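PDB 4ZXA: hydroquinone dioxygenase large subunit from Pseudomonas sp., which forms, with a small subunit, a metal-dependent hydroquinone 1,2-dioxygenase of the cupin type that probably opens the ring of its hydroquinone substrate. Local coordinates for residues D64-A69 / V83-V88; R68-D73 / A131-W136. One frame throughout, in Å; residues are numbered along the deposited sequence.

Interaction 1: D64-A69 / V83-V88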
ATOM      1  N   ASP E  64       8.203  -1.267  -5.381  1.00 19.62           N
ATOM      2  CA  ASP E  64       7.651  -2.577  -5.699  1.00 25.02           C
ATOM      3  C   ASP E  64       6.216  -2.453  -6.226  1.00 23.47           C
ATOM      4  O   ASP E  64       5.889  -3.030  -7.253  1.00 28.68           O
ATOM      5  CB  ASP E  64       7.760  -3.571  -4.535  1.00 22.75           C
ATOM      6  CG  ASP E  64       7.085  -3.079  -3.265  1.00 31.66           C
ATOM      7  OD1 ASP E  64       6.748  -1.875  -3.180  1.00 23.57           O
ATOM      8  OD2 ASP E  64       6.908  -3.911  -2.337  1.00 38.80           O
ATOM      9  N   ILE E  65       5.379  -1.676  -5.547  1.00 21.30           N
ATOM     10  CA  ILE E  65       4.013  -1.431  -6.010  1.00 22.52           C
ATOM     11  C   ILE E  65       4.016  -0.880  -7.437  1.00 25.37           C
ATOM     12  O   ILE E  65       3.293  -1.387  -8.314  1.00 20.12           O
ATOM     13  CB  ILE E  65       3.244  -0.513  -5.023  1.00 23.41           C
ATOM     14  CG1 ILE E  65       3.092  -1.238  -3.680  1.00 22.64           C
ATOM     15  CG2 ILE E  65       1.894  -0.111  -5.562  1.00 13.43           C
ATOM     16  CD1 ILE E  65       2.363  -0.440  -2.638  1.00 20.02           C
ATOM     17  N   PHE E  66       4.865   0.121  -7.670  1.00 21.72           N
ATOM     18  CA  PHE E  66       4.982   0.742  -8.985  1.00 19.04           C
ATOM     19  C   PHE E  66       5.374  -0.245 -10.069  1.00 23.73           C
ATOM     20  O   PHE E  66       4.753  -0.274 -11.131  1.00 21.05           O
ATOM     21  CB  PHE E  66       6.002   1.876  -8.975  1.00 23.53           C
ATOM     22  CG  PHE E  66       6.032   2.661 -10.248  1.00 17.70           C
ATOM     23  CD1 PHE E  66       6.904   2.322 -11.270  1.00 19.69           C
ATOM     24  CD2 PHE E  66       5.183   3.742 -10.425  1.00 17.53           C
ATOM     25  CE1 PHE E  66       6.934   3.054 -12.462  1.00 21.19           C
ATOM     26  CE2 PHE E  66       5.205   4.488 -11.614  1.00 19.71           C
ATOM     27  CZ  PHE E  66       6.084   4.143 -12.628  1.00 20.00           C
ATOM     28  N   LEU E  67       6.412  -1.035  -9.811  1.00 22.69           N
ATOM     29  CA  LEU E  67       6.892  -1.998 -10.802  1.00 22.78           C
ATOM     30  C   LEU E  67       5.879  -3.095 -11.119  1.00 22.39           C
ATOM     31  O   LEU E  67       5.705  -3.441 -12.287  1.00 21.63           O
ATOM     32  CB  LEU E  67       8.229  -2.616 -10.391  1.00 23.37           C
ATOM     33  CG  LEU E  67       9.362  -1.592 -10.397  1.00 28.62           C
ATOM     34  CD1 LEU E  67      10.557  -2.139  -9.653  1.00 22.26           C
ATOM     35  CD2 LEU E  67       9.716  -1.196 -11.839  1.00 23.81           C
ATOM     36  N   ARG E  68       5.210  -3.643 -10.106  1.00 20.13           N
ATOM     37  CA  ARG E  68       4.209  -4.672 -10.377  1.00 21.42           C
ATOM     38  C   ARG E  68       3.123  -4.090 -11.284  1.00 23.39           C
ATOM     39  O   ARG E  68       2.661  -4.747 -12.236  1.00 25.70           O
ATOM     40  CB  ARG E  68       3.582  -5.207  -9.088  1.00 25.08           C
ATOM     41  CG  ARG E  68       4.561  -5.837  -8.115  1.00 23.65           C
ATOM     42  CD  ARG E  68       3.834  -6.586  -6.997  1.00 23.41           C
ATOM     43  NE  ARG E  68       4.735  -6.880  -5.885  1.00 28.94           N
ATOM     44  CZ  ARG E  68       4.772  -6.194  -4.746  1.00 29.31           C
ATOM     45  NH1 ARG E  68       3.939  -5.174  -4.543  1.00 26.07           N
ATOM     46  NH2 ARG E  68       5.641  -6.539  -3.807  1.00 28.12           N
ATOM     47  N   ALA E  69       2.732  -2.848 -11.005  1.00 20.92           N
ATOM     48  CA  ALA E  69       1.663  -2.204 -11.769  1.00 22.07           C
ATOM     49  C   ALA E  69       2.067  -1.987 -13.213  1.00 21.84           C
ATOM     50  O   ALA E  69       1.321  -2.329 -14.120  1.00 22.91           O
ATOM     51  CB  ALA E  69       1.259  -0.884 -11.138  1.00 20.03           C
ATOM     52  N   VAL E  83      -6.436   1.544 -16.125  1.00 20.38           N
ATOM     53  CA  VAL E  83      -5.529   0.773 -15.294  1.00 18.29           C
ATOM     54  C   VAL E  83      -4.864   1.724 -14.283  1.00 25.38           C
ATOM     55  O   VAL E  83      -4.038   2.561 -14.649  1.00 21.19           O
ATOM     56  CB  VAL E  83      -4.474   0.105 -16.164  1.00 20.60           C
ATOM     57  CG1 VAL E  83      -3.489  -0.676 -15.308  1.00 17.05           C
ATOM     58  CG2 VAL E  83      -5.138  -0.790 -17.230  1.00 19.02           C
ATOM     59  N   ASN E  84      -5.247   1.614 -13.015  1.00 20.41           N
ATOM     60  CA  ASN E  84      -4.756   2.534 -12.010  1.00 19.73           C
ATOM     61  C   ASN E  84      -3.641   1.927 -11.177  1.00 26.28           C
ATOM     62  O   ASN E  84      -3.807   0.841 -10.591  1.00 21.75           O
ATOM     63  CB  ASN E  84      -5.884   3.003 -11.107  1.00 20.80           C
ATOM     64  CG  ASN E  84      -6.966   3.742 -11.866  1.00 23.90           C
ATOM     65  OD1 ASN E  84      -7.992   3.164 -12.225  1.00 26.84           O
ATOM     66  ND2 ASN E  84      -6.751   5.023 -12.099  1.00 18.92           N
ATOM     67  N   PHE E  85      -2.501   2.627 -11.157  1.00 22.17           N
ATOM     68  CA  PHE E  85      -1.328   2.204 -10.411  1.00 20.34           C
ATOM     69  C   PHE E  85      -1.652   2.425  -8.962  1.00 20.29           C
ATOM     70  O   PHE E  85      -1.235   1.679  -8.093  1.00 18.19           O
ATOM     71  CB  PHE E  85      -0.133   3.071 -10.777  1.00 23.27           C
ATOM     72  CG  PHE E  85       0.529   2.687 -12.060  1.00 23.78           C
ATOM     73  CD1 PHE E  85      -0.218   2.259 -13.142  1.00 21.07           C
ATOM     74  CD2 PHE E  85       1.910   2.774 -12.185  1.00 23.97           C
ATOM     75  CE1 PHE E  85       0.400   1.911 -14.346  1.00 24.30           C
ATOM     76  CE2 PHE E  85       2.543   2.427 -13.366  1.00 25.21           C
ATOM     77  CZ  PHE E  85       1.782   1.996 -14.464  1.00 26.84           C
ATOM     78  N   ASP E  86      -2.389   3.498  -8.720  1.00 25.33           N
ATOM     79  CA  ASP E  86      -2.865   3.854  -7.397  1.00 21.67           C
ATOM     80  C   ASP E  86      -3.874   4.971  -7.609  1.00 23.51           C
ATOM     81  O   ASP E  86      -4.258   5.247  -8.738  1.00 23.99           O
ATOM     82  CB  ASP E  86      -1.719   4.240  -6.440  1.00 18.67           C
ATOM     83  CG  ASP E  86      -1.114   5.618  -6.733  1.00 27.80           C
ATOM     84  OD1 ASP E  86      -1.613   6.356  -7.621  1.00 27.87           O
ATOM     85  OD2 ASP E  86      -0.134   5.977  -6.046  1.00 25.68           O
ATOM     86  N   HIS E  87      -4.321   5.614  -6.540  0.63 24.66           N
ATOM     87  CA  HIS E  87      -5.421   6.562  -6.664  0.63 24.70           C
ATOM     88  C   HIS E  87      -5.039   7.887  -7.327  0.63 25.58           C
ATOM     89  O   HIS E  87      -5.864   8.795  -7.434  0.63 25.64           O
ATOM     90  CB  HIS E  87      -6.095   6.788  -5.309  0.63 24.35           C
ATOM     91  CG  HIS E  87      -6.808   5.579  -4.793  0.63 22.50           C
ATOM     92  ND1 HIS E  87      -6.184   4.616  -4.033  0.63 22.54           N
ATOM     93  CD2 HIS E  87      -8.088   5.168  -4.951  0.63 23.28           C
ATOM     94  CE1 HIS E  87      -7.052   3.664  -3.735  0.63 23.93           C
ATOM     95  NE2 HIS E  87      -8.215   3.978  -4.278  0.63 26.87           N
ATOM     96  N   VAL E  88      -3.794   7.992  -7.776  1.00 24.99           N
ATOM     97  CA  VAL E  88      -3.359   9.179  -8.500  1.00 21.73           C
ATOM     98  C   VAL E  88      -2.964   8.870  -9.942  1.00 25.31           C
ATOM     99  O   VAL E  88      -3.378   9.568 -10.857  1.00 28.59           O
ATOM    100  CB  VAL E  88      -2.187   9.865  -7.773  1.00 24.24           C
ATOM    101  CG1 VAL E  88      -1.682  11.048  -8.566  1.00 22.62           C
ATOM    102  CG2 VAL E  88      -2.634  10.297  -6.390  1.00 24.97           C
TER
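The ring of Phe85, just past the end of strand 82-84, lodges against one side of helix 63-75, meeting Ala69 with a face and Phe66 with an edge. Followed outward from CB, the side chain first meets Ala69: the methyl CB of Ala69 lies 3.8 Å from CG of Phe85, over the ring as a CH-pi contact, 15° off the ring normal. CD1 lies by the same methyl. Along the other rim, CD2 of Phe85 comes 3.8 Å from CE2 of Phe66, and CE2 of Phe85 stands 3.8 Å from that same CE2, over the face of the Phe66 ring. The pair is edge-to-face, with Phe85 giving the edge, centroids 5.3 Å apart and planes at 67°. At the tip, CZ of Phe85 lies 4.2 Å from C of Ala69. Phe66 can receive this edge because its CG stands anti to the backbone N (chi1 -172°), which carries the ring toward residues 83-88. Replacing Phe85 with an alanine would probably leave the Phe66 face and the Ala69 methyl without their aromatic partner and open a gap between helix 63-75 and residues 83-88. Phe66 also packs on Ala46 and Ile48 of strand 45-52 and on Ile61 of strand 55-62, while Ala69 touches Val254 of strand 251-257, so the helix touches strands of two different antiparallel sheets.

Interaction 2: R68-D73 / A131-W136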
ATOM      1  N   ARG E  68       5.210  -3.643 -10.106  1.00 20.13           N
ATOM      2  CA  ARG E  68       4.209  -4.672 -10.377  1.00 21.42           C
ATOM      3  C   ARG E  68       3.123  -4.090 -11.284  1.00 23.39           C
ATOM      4  O   ARG E  68       2.661  -4.747 -12.236  1.00 25.70           O
ATOM      5  CB  ARG E  68       3.582  -5.207  -9.088  1.00 25.08           C
ATOM      6  CG  ARG E  68       4.561  -5.837  -8.115  1.00 23.65           C
ATOM      7  CD  ARG E  68       3.834  -6.586  -6.997  1.00 23.41           C
ATOM      8  NE  ARG E  68       4.735  -6.880  -5.885  1.00 28.94           N
ATOM      9  CZ  ARG E  68       4.772  -6.194  -4.746  1.00 29.31           C
ATOM     10  NH1 ARG E  68       3.939  -5.174  -4.543  1.00 26.07           N
ATOM     11  NH2 ARG E  68       5.641  -6.539  -3.807  1.00 28.12           N
ATOM     12  N   ALA E  69       2.732  -2.848 -11.005  1.00 20.92           N
ATOM     13  CA  ALA E  69       1.663  -2.204 -11.769  1.00 22.07           C
ATOM     14  C   ALA E  69       2.067  -1.987 -13.213  1.00 21.84           C
ATOM     15  O   ALA E  69       1.321  -2.329 -14.120  1.00 22.91           O
ATOM     16  CB  ALA E  69       1.259  -0.884 -11.138  1.00 20.03           C
ATOM     17  N   MET E  70       3.258  -1.436 -13.429  1.00 22.63           N
ATOM     18  CA  MET E  70       3.700  -1.102 -14.781  1.00 24.20           C
ATOM     19  C   MET E  70       3.951  -2.377 -15.546  1.00 23.79           C
ATOM     20  O   MET E  70       3.718  -2.448 -16.760  1.00 21.80           O
ATOM     21  CB  MET E  70       4.971  -0.238 -14.782  1.00 22.42           C
ATOM     22  CG  MET E  70       5.514   0.020 -16.190  1.00 23.39           C
ATOM     23  SD  MET E  70       6.748   1.334 -16.264  1.00 30.95           S
ATOM     24  CE  MET E  70       5.700   2.762 -15.905  1.00 21.39           C
ATOM     25  N   MET E  71       4.418  -3.390 -14.822  1.00 22.96           N
ATOM     26  CA  MET E  71       4.626  -4.705 -15.421  1.00 23.04           C
ATOM     27  C   MET E  71       3.328  -5.232 -15.994  1.00 25.25           C
ATOM     28  O   MET E  71       3.334  -5.806 -17.074  1.00 27.40           O
ATOM     29  CB  MET E  71       5.162  -5.704 -14.409  1.00 25.39           C
ATOM     30  CG  MET E  71       5.387  -7.073 -15.001  1.00 26.92           C
ATOM     31  SD  MET E  71       6.887  -7.175 -15.975  1.00 28.62           S
ATOM     32  CE  MET E  71       6.244  -7.412 -17.637  1.00 24.61           C
ATOM     33  N   ARG E  72       2.216  -5.044 -15.281  1.00 20.48           N
ATOM     34  CA  ARG E  72       0.939  -5.510 -15.806  1.00 20.65           C
ATOM     35  C   ARG E  72       0.556  -4.672 -17.017  1.00 24.62           C
ATOM     36  O   ARG E  72       0.166  -5.218 -18.048  1.00 21.82           O
ATOM     37  CB  ARG E  72      -0.186  -5.514 -14.745  1.00 19.31           C
ATOM     38  CG  ARG E  72       0.035  -6.485 -13.551  1.00 17.00           C
ATOM     39  CD  ARG E  72       0.533  -7.829 -14.036  1.00 19.36           C
ATOM     40  NE  ARG E  72       0.742  -8.824 -12.987  1.00 19.36           N
ATOM     41  CZ  ARG E  72       1.744  -8.794 -12.107  1.00 22.43           C
ATOM     42  NH1 ARG E  72       2.610  -7.784 -12.101  1.00 22.19           N
ATOM     43  NH2 ARG E  72       1.868  -9.765 -11.215  1.00 23.47           N
ATOM     44  N   ASP E  73       0.695  -3.350 -16.900  1.00 23.19           N
ATOM     45  CA  ASP E  73       0.283  -2.460 -17.986  1.00 25.29           C
ATOM     46  C   ASP E  73       1.016  -2.794 -19.281  1.00 26.45           C
ATOM     47  O   ASP E  73       0.440  -2.723 -20.367  1.00 29.74           O
ATOM     48  CB  ASP E  73       0.501  -0.985 -17.635  1.00 21.70           C
ATOM     49  CG  ASP E  73      -0.657  -0.098 -18.075  1.00 27.41           C
ATOM     50  OD1 ASP E  73      -1.622  -0.596 -18.711  1.00 25.75           O
ATOM     51  OD2 ASP E  73      -0.604   1.114 -17.779  1.00 27.85           O
ATOM     52  N   ALA E 131      11.353   0.365 -21.105  1.00 30.33           N
ATOM     53  CA  ALA E 131      12.663   0.883 -20.752  1.00 26.80           C
ATOM     54  C   ALA E 131      12.738   1.174 -19.256  1.00 27.66           C
ATOM     55  O   ALA E 131      13.792   0.985 -18.624  1.00 29.48           O
ATOM     56  CB  ALA E 131      12.988   2.142 -21.574  1.00 27.40           C
ATOM     57  N   ILE E 132      11.625   1.624 -18.684  1.00 26.21           N
ATOM     58  CA  ILE E 132      11.575   1.872 -17.246  1.00 25.34           C
ATOM     59  C   ILE E 132      11.696   0.560 -16.452  1.00 27.97           C
ATOM     60  O   ILE E 132      12.511   0.460 -15.531  1.00 27.69           O
ATOM     61  CB  ILE E 132      10.318   2.675 -16.835  1.00 28.68           C
ATOM     62  CG1 ILE E 132      10.387   4.097 -17.399  1.00 23.45           C
ATOM     63  CG2 ILE E 132      10.180   2.727 -15.312  1.00 25.58           C
ATOM     64  CD1 ILE E 132       9.087   4.842 -17.323  1.00 24.22           C
ATOM     65  N   LEU E 133      10.908  -0.449 -16.818  1.00 26.45           N
ATOM     66  CA  LEU E 133      11.006  -1.750 -16.159  1.00 28.36           C
ATOM     67  C   LEU E 133      12.438  -2.268 -16.223  1.00 29.64           C
ATOM     68  O   LEU E 133      13.001  -2.699 -15.218  1.00 28.58           O
ATOM     69  CB  LEU E 133      10.053  -2.778 -16.783  1.00 21.04           C
ATOM     70  CG  LEU E 133       8.549  -2.597 -16.594  1.00 24.97           C
ATOM     71  CD1 LEU E 133       7.783  -3.517 -17.558  1.00 27.60           C
ATOM     72  CD2 LEU E 133       8.160  -2.866 -15.143  1.00 23.98           C
ATOM     73  N   ARG E 134      13.021  -2.222 -17.413  1.00 31.50           N
ATOM     74  CA  ARG E 134      14.379  -2.705 -17.611  1.00 29.74           C
ATOM     75  C   ARG E 134      15.315  -2.035 -16.624  1.00 27.47           C
ATOM     76  O   ARG E 134      16.072  -2.701 -15.922  1.00 30.38           O
ATOM     77  CB  ARG E 134      14.839  -2.444 -19.048  1.00 33.62           C
ATOM     78  CG  ARG E 134      16.105  -3.192 -19.452  1.00 41.68           C
ATOM     79  CD  ARG E 134      16.458  -2.951 -20.927  1.00 57.96           C
ATOM     80  NE  ARG E 134      17.612  -3.749 -21.345  1.00 64.63           N
ATOM     81  CZ  ARG E 134      17.561  -4.761 -22.213  1.00 61.14           C
ATOM     82  NH1 ARG E 134      16.412  -5.110 -22.791  1.00 48.36           N
ATOM     83  NH2 ARG E 134      18.671  -5.423 -22.514  1.00 61.11           N
ATOM     84  N   ASP E 135      15.246  -0.711 -16.553  1.00 31.70           N
ATOM     85  CA  ASP E 135      16.178   0.029 -15.723  1.00 24.07           C
ATOM     86  C   ASP E 135      15.903  -0.087 -14.209  1.00 28.93           C
ATOM     87  O   ASP E 135      16.836  -0.207 -13.420  1.00 26.66           O
ATOM     88  CB  ASP E 135      16.248   1.489 -16.168  1.00 27.70           C
ATOM     89  CG  ASP E 135      17.371   2.254 -15.473  1.00 33.01           C
ATOM     90  OD1 ASP E 135      18.552   1.996 -15.794  1.00 30.99           O
ATOM     91  OD2 ASP E 135      17.074   3.105 -14.602  1.00 27.90           O
ATOM     92  N   TRP E 136      14.634  -0.068 -13.802  1.00 27.25           N
ATOM     93  CA  TRP E 136      14.306  -0.017 -12.375  1.00 27.93           C
ATOM     94  C   TRP E 136      14.140  -1.391 -11.712  1.00 31.87           C
ATOM     95  O   TRP E 136      14.010  -1.491 -10.479  1.00 27.17           O
ATOM     96  CB  TRP E 136      13.053   0.831 -12.138  1.00 30.43           C
ATOM     97  CG  TRP E 136      13.205   2.256 -12.571  1.00 31.97           C
ATOM     98  CD1 TRP E 136      14.310   2.833 -13.121  1.00 24.05           C
ATOM     99  CD2 TRP E 136      12.216   3.288 -12.484  1.00 29.43           C
ATOM    100  NE1 TRP E 136      14.072   4.154 -13.382  1.00 25.89           N
ATOM    101  CE2 TRP E 136      12.791   4.461 -13.002  1.00 27.55           C
ATOM    102  CE3 TRP E 136      10.900   3.330 -12.012  1.00 23.97           C
ATOM    103  CZ2 TRP E 136      12.099   5.666 -13.069  1.00 24.80           C
ATOM    104  CZ3 TRP E 136      10.212   4.528 -12.080  1.00 25.81           C
ATOM    105  CH2 TRP E 136      10.811   5.678 -12.601  1.00 23.98           C
TER
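Met70 and Met71 of helix 63-75 meet Ile132 and Leu133 of helix 122-136 in a helix pair running in broadly opposite directions within the N-terminal region of the large subunit. The local axes approach to 10.3 Å, with 142° between their N-to-C directions, and the four touching residues are all buried. Contact across this interface is apolar. Sulfur takes part on both flanks: SD of Met70 lies 3.8 Å from CG2 of Ile132, the two side chains crossing at about a right angle, and SD of Met71 is 4.1 Å from CD1 of Leu133. The extended start of Met70, with CG anti to the backbone N (chi1 175°), carries its sulfur across to Ile132, whereas Met71 folds at chi2 and chi3 and keeps its thioether beside the leucine. Carbon-to-carbon packing fills the middle, where CG of Met70 rests 4.0 Å from CG of Leu133. Among polar groups, Arg72, on the side of its helix turned from helix 122-136, uses its guanidinium on the backbone oxygens of Pro143, Thr229 and Trp230, the last a residue of the 4-hydroxybenzonitrile pocket. Ile165 of helix 162-165 packs on both Met71 and Leu133. Leu133 comes right up to the opposing backbone: its CD2 lies 3.8 Å from N of Met71, and its CD1 is 4.0 Å from CA of Met71.

In the fold
Both interactions start from helix 63-75 and share Arg68 and Ala69, their centres being about 10 Å apart. Along the chain the helix comes first, then residues 83-88, which run out of the end of strand 82-84, and finally helix 122-136, all in the N-terminal part of the large subunit. The helix thus has an aromatic contact toward the strand side and an apolar helix pair on another flank. The two contacts also touch directly: CZ of Phe85 is 3.7 Å from CA of Met70, and CE1 of Phe66 lies 3.6 Å from CZ3 of Trp136. Strand 82-84 adjoins strand 251-257, which carries the metal ligand His256, so this buried core links the N-terminal helices to the sheet bearing part of the metal site.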